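Fatty Acyl-Adenylate Ligase (Escherichia coli, PDB 3PBK) belongs to the AMP-binding enzyme family of the ANL clan and is seen here with 5'-O-[(S)-(dodecanoyloxy)(hydroxy)phosphoryl]adenosine bound. Local coordinates at residues E392-E400 and V409-S419; K460-R468 and A492-I500. All coordinates share one frame; numbering follows the deposited sequence.

Interaction 1 of 2, residues E392-E400 and V409-S419; sequences EHGIEIRNE and VVGHICISGPS
Arg398 has its CG anti to its carbonyl carbon, beside the backbone N (chi1 -58°), and then runs extended to NE, which lays the chain along Cys414, whose SG is turned in the same sense (chi1 -61°). Arg398 CD lies 3.6 Å from Cys414 SG, and Cys414 CB sits over one face of the guanidinium. Neighbouring Glu396 meets the edge of that group: Arg398 NE donates to Glu396 OE2 at 3.1 Å, on the anti side of the oxygen and well out of the carboxylate plane, and NH2 adds a weak second bond.

These side chains line one face of an antiparallel hairpin in which strands 394-398 and 411-416 share six backbone hydrogen bonds. Two link Glu396 N to Cys414 O and Cys414 N to Glu396 O, both 2.9 Å, whereas Ser416 N reaches Gly394 O only weakly. On the other, aliphatic face Ile397 and Ile413 lie side by side, Ile397 CD1 3.8 Å from Ile413 CG1.

At the far end Pro418 CD packs over a face of the His393 ring, a CH-pi contact 3.6 Å from the centroid. The hairpin is thus two-sided: Ile395, Ile397 and Ile413 pack on Leu453 of strand 452-458, and Ile415 on Leu440 and Thr442 of strand 440-442, while Arg398 pairs with Glu396 and makes a cation-pi contact with Trp439, so its charge is probably balanced locally.

Interaction 2 of 2, residues K460-R468 and A492-I500; sequences KDLIIIRGR and AFVTAQEKI
The guanidinium of Arg466 is met at its edge by the carboxylate of Glu498, the two planes only 26° apart and thus nearly coplanar, although the side chains themselves cross at about a right angle. Both groups belong to turns: Arg466 lies in the type II beta turn from Ile465 to Arg468, which joins strands 463-465 and 468-470 into a small hairpin, and Glu498 closes the type I turn from Thr495 to Glu498, which leads from strand 490-494 into the antiparallel strand 500-505. The contact therefore places one beta hairpin against another, with side chains meeting between them. The short strands 463-465 and 492-494 run at 33° to each other with their axes 6.6 Å apart at the closest, and no backbone hydrogen bond passes between the two segments.

Ile463 carries the apolar part. Its CG2, anti to the backbone N, lies 3.9 Å from Ile500 CD1 and also meets Val494 CB, while CG1 extends over the backbone at Phe493 CA. Its CD1 reaches Ala492 CB at 4.2 Å, so both branches of this one isoleucine are used. Farther along, Ile465 CG2 approaches Val494 CG2 at 4.2 Å. Phe493 turns its ring from this seam, and Lys557 of helix 553-564 touches it.

The salt bridge borders this buried patch near the exposed turn. Glu498 stretches its chain beyond CG to reach Arg466, its OE1 coming beside the aliphatic part of Arg466, 3.6 Å from CG. Through its syn lone pair, Glu498 OE2 accepts the hydrogen bond from Arg466 NE at 3.1 Å, with an N-H...O angle of 155°, and takes a weaker second one from Arg466 NH2.

How the interactions relate
Interaction 1 closes along the chain before interaction 2 opens, and their centres lie about 25 Å apart with no touch between them. Both are partly buried, but they hold different elements: interaction 1 pairs adjacent strands of one antiparallel sheet, whereas interaction 2 joins two separate hairpins farther from the centre of the chain. Backbone hydrogen bonding accordingly dominates the first, and isoleucine and valine side chains the second. Each has an arginine-glutamate salt bridge, used differently: in 392-400 it links residues of the same strand, while between 460-468 and 492-500 it crosses the contact itself. In interaction 1 the side chain of Ile413 is about 7 Å from the bound ligand.

Interaction 1 of 2, residues E392-E400 and V409-S419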
loop_
_atom_site.group_PDB
_atom_site.type_symbol
_atom_site.label_atom_id
_atom_site.label_comp_id
_atom_site.label_asym_id
_atom_site.label_seq_id
_atom_site.Cartn_x
_atom_site.Cartn_y
_atom_site.Cartn_z
ATOM N N GLU A 392 -2.234 21.306 8.193
ATOM C CA GLU A 392 -3.080 20.894 9.306
ATOM C C GLU A 392 -2.710 19.543 9.917
ATOM O O GLU A 392 -3.329 19.126 10.893
ATOM C CB GLU A 392 -4.560 20.946 8.926
ATOM C CG GLU A 392 -5.044 22.354 8.573
ATOM C CD GLU A 392 -6.548 22.428 8.303
ATOM O OE1 GLU A 392 -7.272 21.479 8.693
ATOM O OE2 GLU A 392 -7.006 23.442 7.714
ATOM N N HIS A 393 -1.698 18.870 9.362
ATOM C CA HIS A 393 -1.231 17.596 9.919
ATOM C C HIS A 393 0.147 17.756 10.496
ATOM O O HIS A 393 0.937 18.527 9.982
ATOM C CB HIS A 393 -1.196 16.525 8.848
ATOM C CG HIS A 393 -2.480 16.394 8.112
ATOM N ND1 HIS A 393 -3.393 15.403 8.384
ATOM C CD2 HIS A 393 -3.030 17.156 7.140
ATOM C CE1 HIS A 393 -4.444 15.546 7.599
ATOM N NE2 HIS A 393 -4.249 16.604 6.832
ATOM N N GLY A 394 0.445 17.018 11.555
ATOM C CA GLY A 394 1.756 17.089 12.169
ATOM C C GLY A 394 2.567 15.826 11.973
ATOM O O GLY A 394 2.011 14.722 11.898
ATOM N N ILE A 395 3.885 15.985 11.864
ATOM C CA ILE A 395 4.799 14.843 11.855
ATOM C C ILE A 395 5.903 15.129 12.848
ATOM O O ILE A 395 6.550 16.160 12.774
ATOM C CB ILE A 395 5.443 14.597 10.474
ATOM C CG1 ILE A 395 4.410 14.125 9.452
ATOM C CG2 ILE A 395 6.553 13.562 10.587
ATOM C CD1 ILE A 395 4.972 14.010 8.053
ATOM N N GLU A 396 6.120 14.223 13.782
ATOM C CA GLU A 396 7.078 14.473 14.838
ATOM C C GLU A 396 7.901 13.216 15.108
ATOM O O GLU A 396 7.374 12.112 15.093
ATOM C CB GLU A 396 6.336 14.931 16.094
ATOM C CG GLU A 396 7.207 15.202 17.312
ATOM C CD GLU A 396 6.474 16.023 18.367
ATOM O OE1 GLU A 396 6.105 17.181 18.080
ATOM O OE2 GLU A 396 6.255 15.509 19.484
ATOM N N ILE A 397 9.198 13.381 15.339
ATOM C CA ILE A 397 10.043 12.230 15.614
ATOM C C ILE A 397 10.258 12.087 17.109
ATOM O O ILE A 397 10.769 12.996 17.758
ATOM C CB ILE A 397 11.398 12.322 14.886
ATOM C CG1 ILE A 397 11.184 12.498 13.380
ATOM C CG2 ILE A 397 12.237 11.085 15.168
ATOM C CD1 ILE A 397 10.530 11.308 12.710
ATOM N N ARG A 398 9.855 10.946 17.657
ATOM C CA ARG A 398 9.982 10.703 19.093
ATOM C C ARG A 398 10.808 9.476 19.409
ATOM O O ARG A 398 10.913 8.547 18.608
ATOM C CB ARG A 398 8.616 10.539 19.746
ATOM C CG ARG A 398 7.709 11.713 19.566
ATOM C CD ARG A 398 6.347 11.404 20.126
ATOM N NE ARG A 398 5.464 12.551 19.990
ATOM C CZ ARG A 398 4.170 12.522 20.258
ATOM N NH1 ARG A 398 3.616 11.387 20.671
ATOM N NH2 ARG A 398 3.443 13.625 20.105
ATOM N N ASN A 399 11.376 9.480 20.604
ATOM C CA ASN A 399 12.182 8.374 21.060
ATOM C C ASN A 399 11.355 7.338 21.813
ATOM O O ASN A 399 10.122 7.403 21.862
ATOM C CB ASN A 399 13.293 8.882 21.969
ATOM C CG ASN A 399 12.775 9.312 23.320
ATOM O OD1 ASN A 399 11.575 9.206 23.599
ATOM N ND2 ASN A 399 13.672 9.803 24.172
ATOM N N GLU A 400 12.072 6.390 22.405
ATOM C CA GLU A 400 11.490 5.311 23.185
ATOM C C GLU A 400 10.445 5.846 24.153
ATOM O O GLU A 400 9.277 5.450 24.117
ATOM C CB GLU A 400 12.600 4.604 23.969
ATOM C CG GLU A 400 12.399 3.107 24.099
ATOM C CD GLU A 400 12.205 2.441 22.742
ATOM O OE1 GLU A 400 12.889 2.848 21.764
ATOM O OE2 GLU A 400 11.361 1.518 22.658
ATOM N N VAL A 409 17.998 13.066 14.396
ATOM C CA VAL A 409 17.889 11.975 15.353
ATOM C C VAL A 409 16.825 10.976 14.902
ATOM O O VAL A 409 15.674 11.347 14.699
ATOM C CB VAL A 409 17.549 12.500 16.734
ATOM C CG1 VAL A 409 17.215 11.351 17.644
ATOM C CG2 VAL A 409 18.716 13.272 17.272
ATOM N N VAL A 410 17.203 9.714 14.722
ATOM C CA VAL A 410 16.246 8.721 14.261
ATOM C C VAL A 410 15.373 8.273 15.418
ATOM O O VAL A 410 15.877 8.084 16.522
ATOM C CB VAL A 410 16.950 7.510 13.658
ATOM C CG1 VAL A 410 15.940 6.455 13.240
ATOM C CG2 VAL A 410 17.806 7.940 12.475
ATOM N N GLY A 411 14.068 8.128 15.165
ATOM C CA GLY A 411 13.108 7.664 16.157
ATOM C C GLY A 411 11.771 7.292 15.534
ATOM O O GLY A 411 11.667 7.197 14.303
ATOM N N HIS A 412 10.753 7.085 16.382
ATOM C CA HIS A 412 9.388 6.716 15.955
ATOM C C HIS A 412 8.679 7.869 15.253
ATOM O O HIS A 412 8.486 8.927 15.841
ATOM C CB HIS A 412 8.524 6.339 17.161
ATOM C CG HIS A 412 9.053 5.193 17.969
ATOM N ND1 HIS A 412 10.373 4.802 17.941
ATOM C CD2 HIS A 412 8.442 4.381 18.865
ATOM C CE1 HIS A 412 10.550 3.782 18.763
ATOM N NE2 HIS A 412 9.393 3.510 19.341
ATOM N N ILE A 413 8.274 7.661 14.006
ATOM C CA ILE A 413 7.513 8.663 13.271
ATOM C C ILE A 413 6.077 8.762 13.797
ATOM O O ILE A 413 5.317 7.809 13.712
ATOM C CB ILE A 413 7.457 8.294 11.795
ATOM C CG1 ILE A 413 8.859 8.231 11.211
ATOM C CG2 ILE A 413 6.631 9.289 11.042
ATOM C CD1 ILE A 413 8.891 7.680 9.792
ATOM N N CYS A 414 5.703 9.913 14.338
ATOM C CA CYS A 414 4.362 10.094 14.882
ATOM C C CYS A 414 3.573 11.115 14.080
ATOM O O CYS A 414 4.088 12.169 13.711
ATOM C CB CYS A 414 4.416 10.530 16.343
ATOM S SG CYS A 414 5.219 9.355 17.438
ATOM N N ILE A 415 2.307 10.796 13.824
ATOM C CA ILE A 415 1.458 11.623 12.982
ATOM C C ILE A 415 0.239 12.117 13.747
ATOM O O ILE A 415 -0.101 11.567 14.791
ATOM C CB ILE A 415 0.996 10.852 11.736
ATOM C CG1 ILE A 415 0.347 9.524 12.130
ATOM C CG2 ILE A 415 2.166 10.601 10.810
ATOM C CD1 ILE A 415 -0.266 8.768 10.962
ATOM N N SER A 416 -0.407 13.156 13.221
ATOM C CA SER A 416 -1.600 13.719 13.831
ATOM C C SER A 416 -2.279 14.650 12.851
ATOM O O SER A 416 -1.649 15.142 11.919
ATOM C CB SER A 416 -1.241 14.511 15.082
ATOM O OG SER A 416 -0.670 15.753 14.726
ATOM N N GLY A 417 -3.563 14.911 13.085
ATOM C CA GLY A 417 -4.348 15.727 12.176
ATOM C C GLY A 417 -5.580 14.991 11.700
ATOM O O GLY A 417 -5.777 13.828 12.021
ATOM N N PRO A 418 -6.404 15.663 10.896
ATOM C CA PRO A 418 -7.755 15.239 10.506
ATOM C C PRO A 418 -7.816 13.858 9.859
ATOM O O PRO A 418 -8.810 13.148 10.038
ATOM C CB PRO A 418 -8.161 16.286 9.478
ATOM C CG PRO A 418 -7.289 17.440 9.752
ATOM C CD PRO A 418 -5.988 16.873 10.181
ATOM N N SER A 419 -6.781 13.496 9.106
ATOM C CA SER A 419 -6.747 12.216 8.415
ATOM C C SER A 419 -6.625 11.037 9.369
ATOM O O SER A 419 -7.039 9.936 9.046
ATOM C CB SER A 419 -5.591 12.190 7.423
ATOM O OG SER A 419 -5.779 13.167 6.416
#

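Interaction 2 of 2, residues K460-R468 and A492-I500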
loop_
_atom_site.group_PDB
_atom_site.type_symbol
_atom_site.label_atom_id
_atom_site.label_comp_id
_atom_site.label_asym_id
_atom_site.label_seq_id
_atom_site.Cartn_x
_atom_site.Cartn_y
_atom_site.Cartn_z
ATOM N N LYS A 460 9.701 -2.789 13.736
ATOM C CA LYS A 460 9.563 -4.241 13.685
ATOM C C LYS A 460 10.688 -4.924 12.900
ATOM O O LYS A 460 11.208 -5.949 13.332
ATOM C CB LYS A 460 8.215 -4.599 13.056
ATOM C CG LYS A 460 7.578 -5.861 13.588
ATOM C CD LYS A 460 6.076 -5.872 13.283
ATOM C CE LYS A 460 5.376 -7.101 13.883
ATOM N NZ LYS A 460 5.654 -7.272 15.349
ATOM N N ASP A 461 11.061 -4.352 11.754
ATOM C CA ASP A 461 12.057 -4.965 10.864
ATOM C C ASP A 461 13.506 -4.749 11.288
ATOM O O ASP A 461 14.404 -5.463 10.827
ATOM C CB ASP A 461 11.895 -4.455 9.433
ATOM C CG ASP A 461 10.598 -4.886 8.813
ATOM O OD1 ASP A 461 9.992 -5.842 9.348
ATOM O OD2 ASP A 461 10.188 -4.272 7.797
ATOM N N LEU A 462 13.737 -3.764 12.150
ATOM C CA LEU A 462 15.097 -3.376 12.495
ATOM C C LEU A 462 15.854 -4.516 13.158
ATOM O O LEU A 462 15.332 -5.178 14.049
ATOM C CB LEU A 462 15.090 -2.134 13.394
ATOM C CG LEU A 462 16.451 -1.575 13.826
ATOM C CD1 LEU A 462 17.257 -1.110 12.611
ATOM C CD2 LEU A 462 16.277 -0.445 14.849
ATOM N N ILE A 463 17.082 -4.745 12.708
ATOM C CA ILE A 463 17.950 -5.760 13.303
ATOM C C ILE A 463 18.695 -5.187 14.499
ATOM O O ILE A 463 19.664 -4.434 14.338
ATOM C CB ILE A 463 18.986 -6.298 12.300
ATOM C CG1 ILE A 463 18.324 -7.253 11.315
ATOM C CG2 ILE A 463 20.120 -6.995 13.027
ATOM C CD1 ILE A 463 19.098 -7.435 10.041
ATOM N N ILE A 464 18.247 -5.550 15.700
ATOM C CA ILE A 464 18.862 -5.025 16.913
ATOM C C ILE A 464 19.785 -6.041 17.566
ATOM O O ILE A 464 19.358 -7.068 18.084
ATOM C CB ILE A 464 17.808 -4.482 17.897
ATOM C CG1 ILE A 464 16.766 -3.675 17.115
ATOM C CG2 ILE A 464 18.473 -3.609 18.976
ATOM C CD1 ILE A 464 15.395 -3.709 17.708
ATOM N N ILE A 465 21.074 -5.754 17.493
ATOM C CA ILE A 465 22.067 -6.584 18.148
ATOM C C ILE A 465 22.762 -5.743 19.220
ATOM O O ILE A 465 22.370 -4.593 19.456
ATOM C CB ILE A 465 23.070 -7.220 17.137
ATOM C CG1 ILE A 465 23.854 -6.160 16.380
ATOM C CG2 ILE A 465 22.346 -8.117 16.128
ATOM C CD1 ILE A 465 24.538 -6.724 15.146
ATOM N N ARG A 466 23.762 -6.315 19.885
ATOM C CA ARG A 466 24.426 -5.632 20.993
ATOM C C ARG A 466 25.003 -4.296 20.562
ATOM O O ARG A 466 25.937 -4.246 19.755
ATOM C CB ARG A 466 25.539 -6.500 21.588
ATOM C CG ARG A 466 25.032 -7.628 22.457
ATOM C CD ARG A 466 26.124 -8.623 22.813
ATOM N NE ARG A 466 25.539 -9.920 23.146
ATOM C CZ ARG A 466 26.122 -10.837 23.911
ATOM N NH1 ARG A 466 27.318 -10.601 24.438
ATOM N NH2 ARG A 466 25.503 -11.990 24.154
ATOM N N GLY A 467 24.438 -3.213 21.081
ATOM C CA GLY A 467 25.035 -1.909 20.887
ATOM C C GLY A 467 24.980 -1.286 19.500
ATOM O O GLY A 467 25.450 -0.161 19.325
ATOM N N ARG A 468 24.431 -1.987 18.513
ATOM C CA ARG A 468 24.137 -1.332 17.242
ATOM C C ARG A 468 22.976 -1.943 16.465
ATOM O O ARG A 468 22.665 -3.123 16.607
ATOM C CB ARG A 468 25.394 -1.158 16.373
ATOM C CG ARG A 468 26.094 -2.426 15.916
ATOM C CD ARG A 468 25.542 -2.938 14.601
ATOM N NE ARG A 468 26.226 -2.511 13.375
ATOM C CZ ARG A 468 27.197 -3.200 12.773
ATOM N NH1 ARG A 468 27.657 -4.320 13.318
ATOM N NH2 ARG A 468 27.719 -2.762 11.632
ATOM N N ALA A 492 16.126 -10.430 5.650
ATOM C CA ALA A 492 17.077 -10.499 6.745
ATOM C C ALA A 492 16.404 -10.192 8.082
ATOM O O ALA A 492 15.530 -9.338 8.178
ATOM C CB ALA A 492 18.247 -9.568 6.493
ATOM N N PHE A 493 16.806 -10.923 9.112
ATOM C CA PHE A 493 16.330 -10.667 10.461
ATOM C C PHE A 493 17.272 -11.317 11.464
ATOM O O PHE A 493 18.141 -12.114 11.094
ATOM C CB PHE A 493 14.904 -11.179 10.644
ATOM C CG PHE A 493 14.754 -12.648 10.398
ATOM C CD1 PHE A 493 14.467 -13.127 9.132
ATOM C CD2 PHE A 493 14.897 -13.554 11.435
ATOM C CE1 PHE A 493 14.325 -14.483 8.908
ATOM C CE2 PHE A 493 14.762 -14.904 11.215
ATOM C CZ PHE A 493 14.475 -15.370 9.949
ATOM N N VAL A 494 17.113 -10.963 12.732
ATOM C CA VAL A 494 17.944 -11.555 13.766
ATOM C C VAL A 494 17.129 -12.506 14.634
ATOM O O VAL A 494 16.043 -12.171 15.103
ATOM C CB VAL A 494 18.656 -10.492 14.631
ATOM C CG1 VAL A 494 17.664 -9.493 15.197
ATOM C CG2 VAL A 494 19.446 -11.156 15.735
ATOM N N THR A 495 17.659 -13.709 14.816
ATOM C CA THR A 495 17.006 -14.731 15.616
ATOM C C THR A 495 17.036 -14.338 17.090
ATOM O O THR A 495 17.777 -13.438 17.486
ATOM C CB THR A 495 17.670 -16.099 15.394
ATOM O OG1 THR A 495 16.707 -17.129 15.619
ATOM C CG2 THR A 495 18.864 -16.298 16.310
ATOM N N ALA A 496 16.217 -14.985 17.905
ATOM C CA ALA A 496 16.174 -14.637 19.321
ATOM C C ALA A 496 17.450 -15.066 20.045
ATOM O O ALA A 496 17.706 -14.630 21.162
ATOM C CB ALA A 496 14.944 -15.228 19.986
ATOM N N GLN A 497 18.246 -15.920 19.401
ATOM C CA GLN A 497 19.557 -16.324 19.927
ATOM C C GLN A 497 20.656 -15.375 19.446
ATOM O O GLN A 497 21.854 -15.659 19.583
ATOM C CB GLN A 497 19.895 -17.766 19.523
ATOM C CG GLN A 497 18.986 -18.835 20.143
ATOM C CD GLN A 497 17.621 -18.928 19.472
ATOM O OE1 GLN A 497 16.591 -18.794 20.130
ATOM N NE2 GLN A 497 17.611 -19.162 18.156
ATOM N N GLU A 498 20.222 -14.254 18.874
ATOM C CA GLU A 498 21.109 -13.229 18.336
ATOM C C GLU A 498 21.948 -13.664 17.126
ATOM O O GLU A 498 22.992 -13.074 16.857
ATOM C CB GLU A 498 22.002 -12.653 19.438
ATOM C CG GLU A 498 21.321 -11.585 20.293
ATOM C CD GLU A 498 22.314 -10.786 21.140
ATOM O OE1 GLU A 498 22.262 -9.532 21.093
ATOM O OE2 GLU A 498 23.149 -11.412 21.842
ATOM N N LYS A 499 21.488 -14.679 16.395
ATOM C CA LYS A 499 22.136 -15.095 15.150
ATOM C C LYS A 499 21.408 -14.460 13.970
ATOM O O LYS A 499 20.186 -14.544 13.882
ATOM C CB LYS A 499 22.111 -16.618 14.995
ATOM C CG LYS A 499 22.429 -17.399 16.272
ATOM C CD LYS A 499 23.891 -17.261 16.681
ATOM C CE LYS A 499 24.300 -18.361 17.655
ATOM N NZ LYS A 499 25.774 -18.632 17.622
ATOM N N ILE A 500 22.148 -13.822 13.066
ATOM C CA ILE A 500 21.528 -13.141 11.927
ATOM C C ILE A 500 21.259 -14.079 10.756
ATOM O O ILE A 500 22.178 -14.669 10.203
ATOM C CB ILE A 500 22.391 -11.952 11.441
ATOM C CG1 ILE A 500 22.254 -10.774 12.407
ATOM C CG2 ILE A 500 21.993 -11.532 10.035
ATOM C CD1 ILE A 500 22.911 -9.520 11.922
#